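Local coordinates for protein beta-N-acetylhexosaminidase (Streptomyces plicatus, PDB 1JAK) that hydrolyses terminal N-acetylhexosamine residues from glycosides as a family 20 beta-N-acetylhexosaminidase, probably by substrate-assisted catalysis, and here holds an isofagomine-type inhibitor, at residues A[184-189]-A[461-466]; A[199-204]-A[249-254]; A[205-210]-A[298-303]; A[469-474]-A[483-488]. One frame throughout, in Å; residues are numbered along the deposited sequence.

Contact 1 of 4, residues A[184-189]-A[461-466]; sequences ARYKYN and MAFPRL
Tyr188 and Leu466 meet at the foot of the TIM barrel, where the loop between helix 173-184 and strand 190-194 turns back toward the start of helix 465-474. The hydroxyl of Tyr188 donates to the main-chain carbonyl of Leu466, OH to O 2.7 Å, tilted 16° from the carbonyl plane. Its phenol also lies against the leucine, Tyr188 CE2 to Leu466 CD1 3.6 Å, because CG of Leu466 stands anti to the backbone N (chi1 -176°) and brings that methyl to the hydroxyl end of the ring. Two residues earlier, Tyr186 meets the edge of Phe463, Tyr186 OH 3.5 Å from Phe463 CE2, and the two side chains cross at a slant. Leu466 CD2 rests more loosely on Tyr186 CD2, 4.3 Å away.

Outside this shell, Trp496 of helix 493-499 hydrogen-bonds the Tyr186 hydroxyl and packs edge-to-face on Phe463, so one indole contacts both aromatics. Arg185 CB covers one face of the Tyr186 ring. Between the helices the chain bends through a cis peptide before Pro464, and Arg465 ties the corner together: NH2 donates to Met461 O at 3.1 Å, almost straight at 177°, onto a lone pair in the carbonyl plane.

Contact 2 of 4, residues A[199-204]-A[249-254]; sequences QGWRIA and PEIDMP
The loops that follow strands 190-194 and 246-250 close on each other where Trp201 and Ile203 pack against Ile251. The benzo end of the indole does the touching: Trp201 CH2 sits 3.6 Å from Ile251 CG2, and Trp201 CZ2 lies 4.0 Å from Ile251 CD1, the two side chains crossing at about a right angle. Ile203 adds its branch methyl, CG2, at 4.1 Å from the same Ile251 CD1. With CG of Trp201 anti to the backbone N (chi1 -178°), the indole turns its N-H edge to its own loop, and NE1 donates to Ile203 O at 2.7 Å, near the ring plane but bent to 131°.

Both loops leave the C-terminal ends of neighbouring strands of the TIM barrel, the end that carries the inhibitor, although the Ile251 side chain is still about 13 Å from it. A leucine in place of Trp201 would probably open a gap over Ile251 and leave the Ile203 carbonyl without its indole donor. Helix 292-307 adds to the apolar cluster, Val301 touching Trp201 and Leu305 touching Ile251. Just before Ile251, Glu250 OE2 accepts from NE1 of Trp350, a residue of the inhibitor pocket, while Gln199 OE1 accepts from Arg168 NE, another pocket residue.

Contact 3 of 4, residues A[205-210]-A[298-303]; sequences IDSWPR and VDDVIG
NE1 of Trp208 donates to OD2 of Asp300 at 2.9 Å with an N-H...O angle of 162°, binding the 205-210 loop to the flank of helix 292-307. The carboxylate oxygen uses its anti lone pair, on the side away from OD1, and lies near the indole plane, so the bond is made at the ring edge. Ring and carboxylate planes stand 49° apart. Asp300 CB comes up beside the same nitrogen, 3.5 Å from Trp208 NE1.

Ser207 OG also comes up to Asp300 CB, at 3.4 Å, as a packing contact. Its hydrogen bond goes to OE2 of Glu304, one turn along the helix, whose OE1 takes the Asp206 amide, so one carboxylate holds two points of the loop. The loop includes a type I turn from Ile205 to Trp208, closed by Trp208 N to Ile205 O at 3.2 Å. Ile205 CG2 adds a light apolar touch on Val301 CG2, at 4.3 Å.

Phe297 and Tyr264 meet the Trp208 ring edge-to-face. Helix 292-307, which precedes barrel strand 313-315, thus carries the loop on one flank, while its Val298 and Ile302 pack on helix 326-342.

Contact 4 of 4, residues A[469-474]-A[483-488]; sequences VAELGW and DTYKVR
Helices 465-474 and 482-490 come nearest at Glu471 and Tyr485, whose CA atoms are 9.6 Å apart, a distance that long side chains span. The first helix comes after the last strand of the TIM barrel and helix 455-462, and the second belongs to the C-terminal helices, joined to it by a short connection. What bridges them is a bidentate, end-on salt bridge: Arg488 NH1 donates to Glu471 OE1 at 2.8 Å and Arg488 NH2 to Glu471 OE2 at 2.9 Å. Both oxygens offer their syn lone pairs, and the carboxylate and guanidinium planes lie only 11° apart. A bend at chi3 (-78°) turns the arginine's end to face the carboxylate.

Each oxygen has a further partner, OE1 the amide of Ala30 and OE2 the hydroxyl of Tyr424, so this buried charge is well satisfied, which would tend to keep the glutamate ionised. Without the carboxylate of Glu471, as with an alanine here, Arg488 would probably lose this counter-ion, and the Ala30 amide and Tyr424 hydroxyl their shared partner. Arg488 NH1 also reaches Val27 O. Tyr485, stacked on Tyr424, runs beside the carboxylate with its ring turned 80° from it, Tyr485 CD1 lying 3.5 Å from Glu471 OE2.

The four contacts form two pairs; contact 4 lies across the chain's centre from contacts 2 and 3. Contacts 1 and 4 share helix 465-474 and have centres 11 Å apart; they meet directly, with Tyr186 O 3.3 Å from Ala470 CB, and Lys187 makes a cation-pi contact with Trp474. Contacts 2 and 3, also 11 Å between centres, follow one another along the loop 199-210 and share a core with helix 292-307, where Trp201 CZ2 lies 3.8 Å from Val301 CG1. The pairs do not touch: contacts 1 and 2 have centres 24 Å apart, contacts 3 and 4 41 Å. Contact 2 lies on the inhibitor's side of the barrel, whereas contact 1 lies at the opposite end of the barrel strands.

Contact 1 of 4, residues A[184-189]-A[461-466]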
loop_
_atom_site.group_PDB
_atom_site.type_symbol
_atom_site.label_atom_id
_atom_site.label_comp_id
_atom_site.label_asym_id
_atom_site.label_seq_id
_atom_site.Cartn_x
_atom_site.Cartn_y
_atom_site.Cartn_z
ATOM N N ALA A 184 0.526 -2.992 -6.715
ATOM C CA ALA A 184 1.810 -3.265 -7.355
ATOM C C ALA A 184 1.978 -2.466 -8.646
ATOM O O ALA A 184 3.095 -2.139 -9.044
ATOM C CB ALA A 184 1.940 -4.758 -7.644
ATOM N N ARG A 185 0.863 -2.146 -9.294
ATOM C CA ARG A 185 0.891 -1.392 -10.544
ATOM C C ARG A 185 1.570 -0.039 -10.425
ATOM O O ARG A 185 2.138 0.461 -11.394
ATOM C CB ARG A 185 -0.533 -1.132 -11.050
ATOM C CG ARG A 185 -1.281 -2.346 -11.568
ATOM C CD ARG A 185 -2.753 -1.997 -11.787
ATOM N NE ARG A 185 -3.501 -3.125 -12.337
ATOM C CZ ARG A 185 -3.626 -3.380 -13.636
ATOM N NH1 ARG A 185 -3.062 -2.580 -14.534
ATOM N NH2 ARG A 185 -4.301 -4.450 -14.040
ATOM N N TYR A 186 1.517 0.548 -9.235
ATOM C CA TYR A 186 2.055 1.887 -9.045
ATOM C C TYR A 186 3.325 2.030 -8.215
ATOM O O TYR A 186 3.615 3.097 -7.675
ATOM C CB TYR A 186 0.925 2.769 -8.507
ATOM C CG TYR A 186 -0.315 2.613 -9.360
ATOM C CD1 TYR A 186 -0.330 3.056 -10.685
ATOM C CD2 TYR A 186 -1.421 1.903 -8.894
ATOM C CE1 TYR A 186 -1.409 2.787 -11.525
ATOM C CE2 TYR A 186 -2.509 1.627 -9.731
ATOM C CZ TYR A 186 -2.492 2.068 -11.045
ATOM O OH TYR A 186 -3.538 1.767 -11.890
ATOM N N LYS A 187 4.076 0.940 -8.125
ATOM C CA LYS A 187 5.351 0.925 -7.429
ATOM C C LYS A 187 5.331 1.126 -5.915
ATOM O O LYS A 187 6.321 1.562 -5.333
ATOM C CB LYS A 187 6.302 1.937 -8.091
ATOM C CG LYS A 187 6.493 1.695 -9.599
ATOM C CD LYS A 187 7.554 2.621 -10.192
ATOM C CE LYS A 187 7.772 2.374 -11.690
ATOM N NZ LYS A 187 6.653 2.886 -12.539
ATOM N N TYR A 188 4.202 0.824 -5.278
ATOM C CA TYR A 188 4.132 0.905 -3.821
ATOM C C TYR A 188 5.107 -0.183 -3.381
ATOM O O TYR A 188 5.274 -1.174 -4.094
ATOM C CB TYR A 188 2.730 0.538 -3.327
ATOM C CG TYR A 188 1.730 1.667 -3.362
ATOM C CD1 TYR A 188 1.693 2.619 -2.342
ATOM C CD2 TYR A 188 0.809 1.777 -4.404
ATOM C CE1 TYR A 188 0.758 3.654 -2.358
ATOM C CE2 TYR A 188 -0.130 2.810 -4.431
ATOM C CZ TYR A 188 -0.149 3.743 -3.401
ATOM O OH TYR A 188 -1.079 4.758 -3.408
ATOM N N ASN A 189 5.752 -0.022 -2.228
ATOM C CA ASN A 189 6.686 -1.046 -1.776
ATOM C C ASN A 189 6.399 -1.589 -0.381
ATOM O O ASN A 189 7.141 -2.427 0.138
ATOM C CB ASN A 189 8.136 -0.541 -1.873
ATOM C CG ASN A 189 8.428 0.624 -0.945
ATOM O OD1 ASN A 189 7.560 1.093 -0.201
ATOM N ND2 ASN A 189 9.668 1.098 -0.984
ATOM N N MET A 461 -13.445 2.771 -4.361
ATOM C CA MET A 461 -12.945 3.776 -3.428
ATOM C C MET A 461 -11.435 3.972 -3.558
ATOM O O MET A 461 -10.919 5.054 -3.283
ATOM C CB MET A 461 -13.310 3.395 -1.988
ATOM C CG MET A 461 -14.816 3.413 -1.704
ATOM S SD MET A 461 -15.630 4.960 -2.186
ATOM C CE MET A 461 -15.002 6.101 -0.937
ATOM N N ALA A 462 -10.726 2.934 -3.991
ATOM C CA ALA A 462 -9.277 3.034 -4.146
ATOM C C ALA A 462 -8.903 3.777 -5.429
ATOM O O ALA A 462 -7.944 4.547 -5.447
ATOM C CB ALA A 462 -8.652 1.645 -4.143
ATOM N N PHE A 463 -9.658 3.541 -6.499
ATOM C CA PHE A 463 -9.396 4.194 -7.783
ATOM C C PHE A 463 -10.399 5.317 -8.021
ATOM O O PHE A 463 -11.594 5.147 -7.781
ATOM C CB PHE A 463 -9.476 3.175 -8.924
ATOM C CG PHE A 463 -8.383 2.140 -8.892
ATOM C CD1 PHE A 463 -8.481 1.023 -8.065
ATOM C CD2 PHE A 463 -7.250 2.288 -9.684
ATOM C CE1 PHE A 463 -7.464 0.069 -8.029
ATOM C CE2 PHE A 463 -6.226 1.340 -9.656
ATOM C CZ PHE A 463 -6.335 0.227 -8.825
ATOM N N PRO A 464 -9.954 6.432 -8.623
ATOM C CA PRO A 464 -8.618 6.767 -9.128
ATOM C C PRO A 464 -7.596 7.478 -8.234
ATOM O O PRO A 464 -6.594 7.974 -8.745
ATOM C CB PRO A 464 -8.949 7.616 -10.343
ATOM C CG PRO A 464 -10.058 8.475 -9.788
ATOM C CD PRO A 464 -10.920 7.486 -8.993
ATOM N N ARG A 465 -7.817 7.535 -6.925
ATOM C CA ARG A 465 -6.865 8.225 -6.056
ATOM C C ARG A 465 -5.596 7.437 -5.718
ATOM O O ARG A 465 -4.555 8.029 -5.419
ATOM C CB ARG A 465 -7.567 8.666 -4.766
ATOM C CG ARG A 465 -8.638 9.733 -4.999
ATOM C CD ARG A 465 -9.444 10.037 -3.734
ATOM N NE ARG A 465 -10.187 8.866 -3.271
ATOM C CZ ARG A 465 -11.125 8.896 -2.329
ATOM N NH1 ARG A 465 -11.448 10.039 -1.739
ATOM N NH2 ARG A 465 -11.742 7.776 -1.975
ATOM N N LEU A 466 -5.674 6.110 -5.780
ATOM C CA LEU A 466 -4.529 5.256 -5.458
ATOM C C LEU A 466 -3.247 5.579 -6.239
ATOM O O LEU A 466 -2.166 5.667 -5.654
ATOM C CB LEU A 466 -4.903 3.781 -5.667
ATOM C CG LEU A 466 -3.851 2.740 -5.275
ATOM C CD1 LEU A 466 -3.674 2.719 -3.763
ATOM C CD2 LEU A 466 -4.293 1.369 -5.774
#

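Contact 2 of 4, residues A[199-204]-A[249-254]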
loop_
_atom_site.group_PDB
_atom_site.type_symbol
_atom_site.label_atom_id
_atom_site.label_comp_id
_atom_site.label_asym_id
_atom_site.label_seq_id
_atom_site.Cartn_x
_atom_site.Cartn_y
_atom_site.Cartn_z
ATOM N N GLN A 199 -14.161 -4.698 15.568
ATOM C CA GLN A 199 -15.059 -5.645 14.921
ATOM C C GLN A 199 -14.438 -6.982 14.530
ATOM O O GLN A 199 -15.124 -7.854 13.988
ATOM C CB GLN A 199 -15.694 -4.987 13.692
ATOM C CG GLN A 199 -16.432 -3.687 14.018
ATOM C CD GLN A 199 -15.552 -2.453 13.901
ATOM O OE1 GLN A 199 -14.328 -2.528 14.032
ATOM N NE2 GLN A 199 -16.178 -1.306 13.667
ATOM N N GLY A 200 -13.150 -7.160 14.807
ATOM C CA GLY A 200 -12.528 -8.422 14.459
ATOM C C GLY A 200 -11.040 -8.541 14.727
ATOM O O GLY A 200 -10.304 -7.555 14.678
ATOM N N TRP A 201 -10.614 -9.765 15.025
ATOM C CA TRP A 201 -9.211 -10.087 15.271
ATOM C C TRP A 201 -8.912 -11.051 14.127
ATOM O O TRP A 201 -9.504 -12.124 14.055
ATOM C CB TRP A 201 -9.049 -10.780 16.625
ATOM C CG TRP A 201 -7.625 -11.076 16.913
ATOM C CD1 TRP A 201 -6.894 -12.132 16.443
ATOM C CD2 TRP A 201 -6.722 -10.260 17.663
ATOM N NE1 TRP A 201 -5.585 -12.018 16.851
ATOM C CE2 TRP A 201 -5.453 -10.878 17.602
ATOM C CE3 TRP A 201 -6.861 -9.061 18.380
ATOM C CZ2 TRP A 201 -4.327 -10.337 18.233
ATOM C CZ3 TRP A 201 -5.743 -8.523 19.008
ATOM C CH2 TRP A 201 -4.490 -9.163 18.929
ATOM N N ARG A 202 -7.982 -10.678 13.250
ATOM C CA ARG A 202 -7.730 -11.475 12.056
ATOM C C ARG A 202 -6.475 -12.329 11.915
ATOM O O ARG A 202 -6.157 -12.758 10.806
ATOM C CB ARG A 202 -7.839 -10.560 10.834
ATOM C CG ARG A 202 -9.078 -9.662 10.821
ATOM C CD ARG A 202 -10.381 -10.461 10.862
ATOM N NE ARG A 202 -11.545 -9.585 10.731
ATOM C CZ ARG A 202 -12.780 -9.915 11.100
ATOM N NH1 ARG A 202 -13.021 -11.110 11.624
ATOM N NH2 ARG A 202 -13.770 -9.041 10.964
ATOM N N ILE A 203 -5.754 -12.575 13.003
ATOM C CA ILE A 203 -4.562 -13.417 12.910
ATOM C C ILE A 203 -4.552 -14.410 14.065
ATOM O O ILE A 203 -4.702 -14.029 15.224
ATOM C CB ILE A 203 -3.254 -12.577 12.914
ATOM C CG1 ILE A 203 -2.036 -13.502 12.832
ATOM C CG2 ILE A 203 -3.184 -11.705 14.157
ATOM C CD1 ILE A 203 -1.964 -14.324 11.550
ATOM N N ALA A 204 -4.394 -15.690 13.746
ATOM C CA ALA A 204 -4.385 -16.725 14.773
ATOM C C ALA A 204 -3.170 -16.614 15.690
ATOM O O ALA A 204 -2.031 -16.561 15.232
ATOM C CB ALA A 204 -4.428 -18.112 14.125
ATOM N N PRO A 249 2.536 -5.432 9.447
ATOM C CA PRO A 249 1.332 -5.824 10.177
ATOM C C PRO A 249 1.036 -4.872 11.323
ATOM O O PRO A 249 1.954 -4.316 11.922
ATOM C CB PRO A 249 1.686 -7.213 10.682
ATOM C CG PRO A 249 3.137 -7.027 11.060
ATOM C CD PRO A 249 3.690 -6.252 9.867
ATOM N N GLU A 250 -0.245 -4.687 11.619
ATOM C CA GLU A 250 -0.643 -3.820 12.721
ATOM C C GLU A 250 -1.611 -4.511 13.668
ATOM O O GLU A 250 -2.605 -5.103 13.238
ATOM C CB GLU A 250 -1.326 -2.536 12.219
ATOM C CG GLU A 250 -1.687 -1.555 13.363
ATOM C CD GLU A 250 -2.649 -0.449 12.945
ATOM O OE1 GLU A 250 -2.803 -0.209 11.731
ATOM O OE2 GLU A 250 -3.244 0.194 13.842
ATOM N N ILE A 251 -1.291 -4.447 14.956
ATOM C CA ILE A 251 -2.153 -4.952 16.016
ATOM C C ILE A 251 -2.347 -3.669 16.819
ATOM O O ILE A 251 -1.441 -3.218 17.524
ATOM C CB ILE A 251 -1.471 -6.020 16.890
ATOM C CG1 ILE A 251 -1.243 -7.293 16.070
ATOM C CG2 ILE A 251 -2.350 -6.324 18.107
ATOM C CD1 ILE A 251 -2.517 -7.927 15.545
ATOM N N ASP A 252 -3.521 -3.065 16.676
ATOM C CA ASP A 252 -3.820 -1.798 17.338
ATOM C C ASP A 252 -3.963 -1.906 18.855
ATOM O O ASP A 252 -4.656 -2.787 19.361
ATOM C CB ASP A 252 -5.104 -1.211 16.741
ATOM C CG ASP A 252 -5.125 0.304 16.764
ATOM O OD1 ASP A 252 -4.434 0.903 17.617
ATOM O OD2 ASP A 252 -5.848 0.900 15.932
ATOM N N MET A 253 -3.312 -0.991 19.572
ATOM C CA MET A 253 -3.367 -0.961 21.033
ATOM C C MET A 253 -3.006 0.438 21.532
ATOM O O MET A 253 -2.261 1.161 20.873
ATOM C CB MET A 253 -2.399 -1.997 21.616
ATOM C CG MET A 253 -0.972 -1.856 21.120
ATOM S SD MET A 253 0.114 -3.161 21.747
ATOM C CE MET A 253 -0.301 -4.512 20.620
ATOM N N PRO A 254 -3.534 0.845 22.702
ATOM C CA PRO A 254 -4.437 0.115 23.594
ATOM C C PRO A 254 -5.901 0.274 23.193
ATOM O O PRO A 254 -6.780 -0.377 23.756
ATOM C CB PRO A 254 -4.137 0.734 24.954
ATOM C CG PRO A 254 -3.930 2.169 24.599
ATOM C CD PRO A 254 -3.081 2.099 23.334
#

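Contact 3 of 4, residues A[205-210]-A[298-303]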
loop_
_atom_site.group_PDB
_atom_site.type_symbol
_atom_site.label_atom_id
_atom_site.label_comp_id
_atom_site.label_asym_id
_atom_site.label_seq_id
_atom_site.Cartn_x
_atom_site.Cartn_y
_atom_site.Cartn_z
ATOM N N ILE A 205 -3.435 -16.569 16.994
ATOM C CA ILE A 205 -2.389 -16.482 18.015
ATOM C C ILE A 205 -2.520 -17.759 18.851
ATOM O O ILE A 205 -3.530 -17.958 19.523
ATOM C CB ILE A 205 -2.608 -15.246 18.927
ATOM C CG1 ILE A 205 -2.595 -13.963 18.087
ATOM C CG2 ILE A 205 -1.536 -15.193 20.006
ATOM C CD1 ILE A 205 -1.291 -13.714 17.347
ATOM N N ASP A 206 -1.507 -18.623 18.808
ATOM C CA ASP A 206 -1.553 -19.888 19.541
ATOM C C ASP A 206 -1.739 -19.754 21.049
ATOM O O ASP A 206 -2.470 -20.536 21.663
ATOM C CB ASP A 206 -0.290 -20.717 19.282
ATOM C CG ASP A 206 -0.141 -21.134 17.828
ATOM O OD1 ASP A 206 -1.168 -21.370 17.160
ATOM O OD2 ASP A 206 1.013 -21.243 17.361
ATOM N N SER A 207 -1.067 -18.778 21.646
ATOM C CA SER A 207 -1.150 -18.576 23.089
ATOM C C SER A 207 -2.511 -18.079 23.575
ATOM O O SER A 207 -2.852 -18.240 24.750
ATOM C CB SER A 207 -0.036 -17.628 23.548
ATOM O OG SER A 207 0.037 -16.473 22.733
ATOM N N TRP A 208 -3.285 -17.483 22.671
ATOM C CA TRP A 208 -4.622 -16.978 22.990
ATOM C C TRP A 208 -5.550 -17.374 21.838
ATOM O O TRP A 208 -5.973 -16.530 21.048
ATOM C CB TRP A 208 -4.600 -15.452 23.141
ATOM C CG TRP A 208 -3.680 -14.960 24.226
ATOM C CD1 TRP A 208 -2.316 -14.955 24.205
ATOM C CD2 TRP A 208 -4.063 -14.448 25.509
ATOM N NE1 TRP A 208 -1.823 -14.475 25.396
ATOM C CE2 TRP A 208 -2.875 -14.156 26.215
ATOM C CE3 TRP A 208 -5.297 -14.210 26.133
ATOM C CZ2 TRP A 208 -2.880 -13.636 27.516
ATOM C CZ3 TRP A 208 -5.304 -13.691 27.430
ATOM C CH2 TRP A 208 -4.101 -13.411 28.105
ATOM N N PRO A 209 -5.886 -18.672 21.743
ATOM C CA PRO A 209 -6.747 -19.261 20.711
ATOM C C PRO A 209 -8.096 -18.598 20.442
ATOM O O PRO A 209 -8.564 -18.596 19.303
ATOM C CB PRO A 209 -6.916 -20.703 21.183
ATOM C CG PRO A 209 -5.664 -20.966 21.941
ATOM C CD PRO A 209 -5.498 -19.697 22.729
ATOM N N ARG A 210 -8.723 -18.048 21.479
ATOM C CA ARG A 210 -10.033 -17.417 21.319
ATOM C C ARG A 210 -10.025 -16.112 20.535
ATOM O O ARG A 210 -11.067 -15.684 20.035
ATOM C CB ARG A 210 -10.683 -17.179 22.685
ATOM C CG ARG A 210 -11.175 -18.443 23.376
ATOM C CD ARG A 210 -11.699 -18.132 24.772
ATOM N NE ARG A 210 -12.826 -17.200 24.762
ATOM C CZ ARG A 210 -14.048 -17.498 24.330
ATOM N NH1 ARG A 210 -14.314 -18.713 23.864
ATOM N NH2 ARG A 210 -15.010 -16.585 24.370
ATOM N N VAL A 298 0.016 -8.611 25.493
ATOM C CA VAL A 298 0.700 -7.856 24.451
ATOM C C VAL A 298 2.017 -8.510 24.047
ATOM O O VAL A 298 2.332 -8.599 22.860
ATOM C CB VAL A 298 0.971 -6.405 24.897
ATOM C CG1 VAL A 298 1.863 -5.701 23.880
ATOM C CG2 VAL A 298 -0.353 -5.655 25.035
ATOM N N ASP A 299 2.782 -8.977 25.027
ATOM C CA ASP A 299 4.053 -9.620 24.726
ATOM C C ASP A 299 3.832 -10.891 23.906
ATOM O O ASP A 299 4.536 -11.125 22.921
ATOM C CB ASP A 299 4.813 -9.938 26.016
ATOM C CG ASP A 299 6.226 -10.427 25.752
ATOM O OD1 ASP A 299 6.380 -11.593 25.345
ATOM O OD2 ASP A 299 7.179 -9.643 25.939
ATOM N N ASP A 300 2.848 -11.699 24.299
ATOM C CA ASP A 300 2.553 -12.935 23.573
ATOM C C ASP A 300 2.171 -12.652 22.121
ATOM O O ASP A 300 2.672 -13.299 21.198
ATOM C CB ASP A 300 1.409 -13.718 24.233
ATOM C CG ASP A 300 1.822 -14.400 25.527
ATOM O OD1 ASP A 300 3.031 -14.644 25.729
ATOM O OD2 ASP A 300 0.924 -14.715 26.334
ATOM N N VAL A 301 1.278 -11.688 21.922
ATOM C CA VAL A 301 0.826 -11.345 20.577
ATOM C C VAL A 301 1.933 -10.764 19.698
ATOM O O VAL A 301 2.121 -11.205 18.563
ATOM C CB VAL A 301 -0.356 -10.354 20.626
ATOM C CG1 VAL A 301 -0.682 -9.855 19.221
ATOM C CG2 VAL A 301 -1.572 -11.040 21.226
ATOM N N ILE A 302 2.663 -9.783 20.214
ATOM C CA ILE A 302 3.736 -9.171 19.441
ATOM C C ILE A 302 4.826 -10.195 19.123
ATOM O O ILE A 302 5.409 -10.181 18.035
ATOM C CB ILE A 302 4.338 -7.964 20.197
ATOM C CG1 ILE A 302 3.307 -6.829 20.238
ATOM C CG2 ILE A 302 5.629 -7.511 19.529
ATOM C CD1 ILE A 302 3.769 -5.577 20.971
ATOM N N GLY A 303 5.090 -11.091 20.068
ATOM C CA GLY A 303 6.104 -12.106 19.840
ATOM C C GLY A 303 5.716 -13.048 18.714
ATOM O O GLY A 303 6.534 -13.361 17.841
#

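Contact 4 of 4, residues A[469-474]-A[483-488]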
loop_
_atom_site.group_PDB
_atom_site.type_symbol
_atom_site.label_atom_id
_atom_site.label_comp_id
_atom_site.label_asym_id
_atom_site.label_seq_id
_atom_site.Cartn_x
_atom_site.Cartn_y
_atom_site.Cartn_z
ATOM N N VAL A 469 -1.353 8.871 -4.921
ATOM C CA VAL A 469 -0.551 8.793 -3.706
ATOM C C VAL A 469 0.770 8.087 -4.010
ATOM O O VAL A 469 1.808 8.404 -3.426
ATOM C CB VAL A 469 -1.300 8.049 -2.590
ATOM C CG1 VAL A 469 -0.482 8.081 -1.299
ATOM C CG2 VAL A 469 -2.666 8.697 -2.372
ATOM N N ALA A 470 0.729 7.132 -4.934
ATOM C CA ALA A 470 1.935 6.416 -5.327
ATOM C C ALA A 470 2.897 7.407 -5.975
ATOM O O ALA A 470 4.108 7.351 -5.748
ATOM C CB ALA A 470 1.591 5.297 -6.308
ATOM N N GLU A 471 2.360 8.318 -6.781
ATOM C CA GLU A 471 3.197 9.315 -7.436
ATOM C C GLU A 471 3.852 10.233 -6.410
ATOM O O GLU A 471 5.029 10.567 -6.529
ATOM C CB GLU A 471 2.392 10.155 -8.433
ATOM C CG GLU A 471 3.219 11.291 -9.043
ATOM C CD GLU A 471 2.802 11.645 -10.457
ATOM O OE1 GLU A 471 2.588 10.713 -11.261
ATOM O OE2 GLU A 471 2.705 12.853 -10.771
ATOM N N LEU A 472 3.094 10.644 -5.398
ATOM C CA LEU A 472 3.652 11.514 -4.369
ATOM C C LEU A 472 4.828 10.822 -3.689
ATOM O O LEU A 472 5.809 11.463 -3.319
ATOM C CB LEU A 472 2.586 11.873 -3.329
ATOM C CG LEU A 472 1.417 12.719 -3.837
ATOM C CD1 LEU A 472 0.457 13.000 -2.687
ATOM C CD2 LEU A 472 1.937 14.027 -4.415
ATOM N N GLY A 473 4.740 9.504 -3.545
ATOM C CA GLY A 473 5.818 8.782 -2.902
ATOM C C GLY A 473 7.005 8.519 -3.810
ATOM O O GLY A 473 8.144 8.475 -3.351
ATOM N N TRP A 474 6.745 8.372 -5.107
ATOM C CA TRP A 474 7.802 8.050 -6.061
ATOM C C TRP A 474 8.434 9.169 -6.895
ATOM O O TRP A 474 9.663 9.293 -6.956
ATOM C CB TRP A 474 7.285 6.955 -7.013
ATOM C CG TRP A 474 8.271 6.545 -8.075
ATOM C CD1 TRP A 474 8.645 7.268 -9.178
ATOM C CD2 TRP A 474 9.059 5.349 -8.096
ATOM N NE1 TRP A 474 9.621 6.596 -9.876
ATOM C CE2 TRP A 474 9.895 5.417 -9.235
ATOM C CE3 TRP A 474 9.143 4.225 -7.260
ATOM C CZ2 TRP A 474 10.805 4.405 -9.559
ATOM C CZ3 TRP A 474 10.051 3.216 -7.584
ATOM C CH2 TRP A 474 10.869 3.316 -8.725
ATOM N N ASP A 483 -2.584 19.842 -13.535
ATOM C CA ASP A 483 -3.049 19.966 -14.913
ATOM C C ASP A 483 -2.466 18.931 -15.867
ATOM O O ASP A 483 -3.158 18.469 -16.776
ATOM C CB ASP A 483 -2.786 21.375 -15.452
ATOM C CG ASP A 483 -3.686 22.417 -14.814
ATOM O OD1 ASP A 483 -4.800 22.056 -14.382
ATOM O OD2 ASP A 483 -3.288 23.600 -14.761
ATOM N N THR A 484 -1.203 18.565 -15.674
ATOM C CA THR A 484 -0.589 17.572 -16.547
ATOM C C THR A 484 -0.788 16.164 -15.993
ATOM O O THR A 484 -0.891 15.204 -16.752
ATOM C CB THR A 484 0.919 17.850 -16.767
ATOM O OG1 THR A 484 1.586 17.974 -15.507
ATOM C CG2 THR A 484 1.106 19.137 -17.564
ATOM N N TYR A 485 -0.857 16.043 -14.670
ATOM C CA TYR A 485 -1.073 14.738 -14.052
ATOM C C TYR A 485 -2.450 14.190 -14.423
ATOM O O TYR A 485 -2.593 13.002 -14.721
ATOM C CB TYR A 485 -0.981 14.826 -12.522
ATOM C CG TYR A 485 -1.393 13.538 -11.834
ATOM C CD1 TYR A 485 -0.578 12.406 -11.886
ATOM C CD2 TYR A 485 -2.629 13.429 -11.193
ATOM C CE1 TYR A 485 -0.983 11.195 -11.321
ATOM C CE2 TYR A 485 -3.047 12.219 -10.625
ATOM C CZ TYR A 485 -2.219 11.110 -10.697
ATOM O OH TYR A 485 -2.627 9.907 -10.167
ATOM N N LYS A 486 -3.464 15.051 -14.404
ATOM C CA LYS A 486 -4.816 14.605 -14.713
ATOM C C LYS A 486 -4.929 13.993 -16.101
ATOM O O LYS A 486 -5.812 13.169 -16.346
ATOM C CB LYS A 486 -5.824 15.752 -14.554
ATOM C CG LYS A 486 -5.738 16.851 -15.593
ATOM C CD LYS A 486 -6.753 17.944 -15.274
ATOM C CE LYS A 486 -6.728 19.053 -16.314
ATOM N NZ LYS A 486 -7.711 20.123 -15.987
ATOM N N VAL A 487 -4.037 14.384 -17.008
ATOM C CA VAL A 487 -4.056 13.827 -18.357
ATOM C C VAL A 487 -3.507 12.405 -18.312
ATOM O O VAL A 487 -4.007 11.516 -19.000
ATOM C CB VAL A 487 -3.208 14.667 -19.335
ATOM C CG1 VAL A 487 -3.147 13.976 -20.691
ATOM C CG2 VAL A 487 -3.813 16.054 -19.480
ATOM N N ARG A 488 -2.475 12.197 -17.500
ATOM C CA ARG A 488 -1.883 10.873 -17.359
ATOM C C ARG A 488 -2.854 9.961 -16.611
ATOM O O ARG A 488 -2.914 8.758 -16.872
ATOM C CB ARG A 488 -0.542 10.965 -16.622
ATOM C CG ARG A 488 0.556 11.615 -17.467
ATOM C CD ARG A 488 1.931 11.566 -16.803
ATOM N NE ARG A 488 2.100 12.575 -15.758
ATOM C CZ ARG A 488 2.213 12.301 -14.461
ATOM N NH1 ARG A 488 2.173 11.044 -14.037
ATOM N NH2 ARG A 488 2.381 13.286 -13.586
#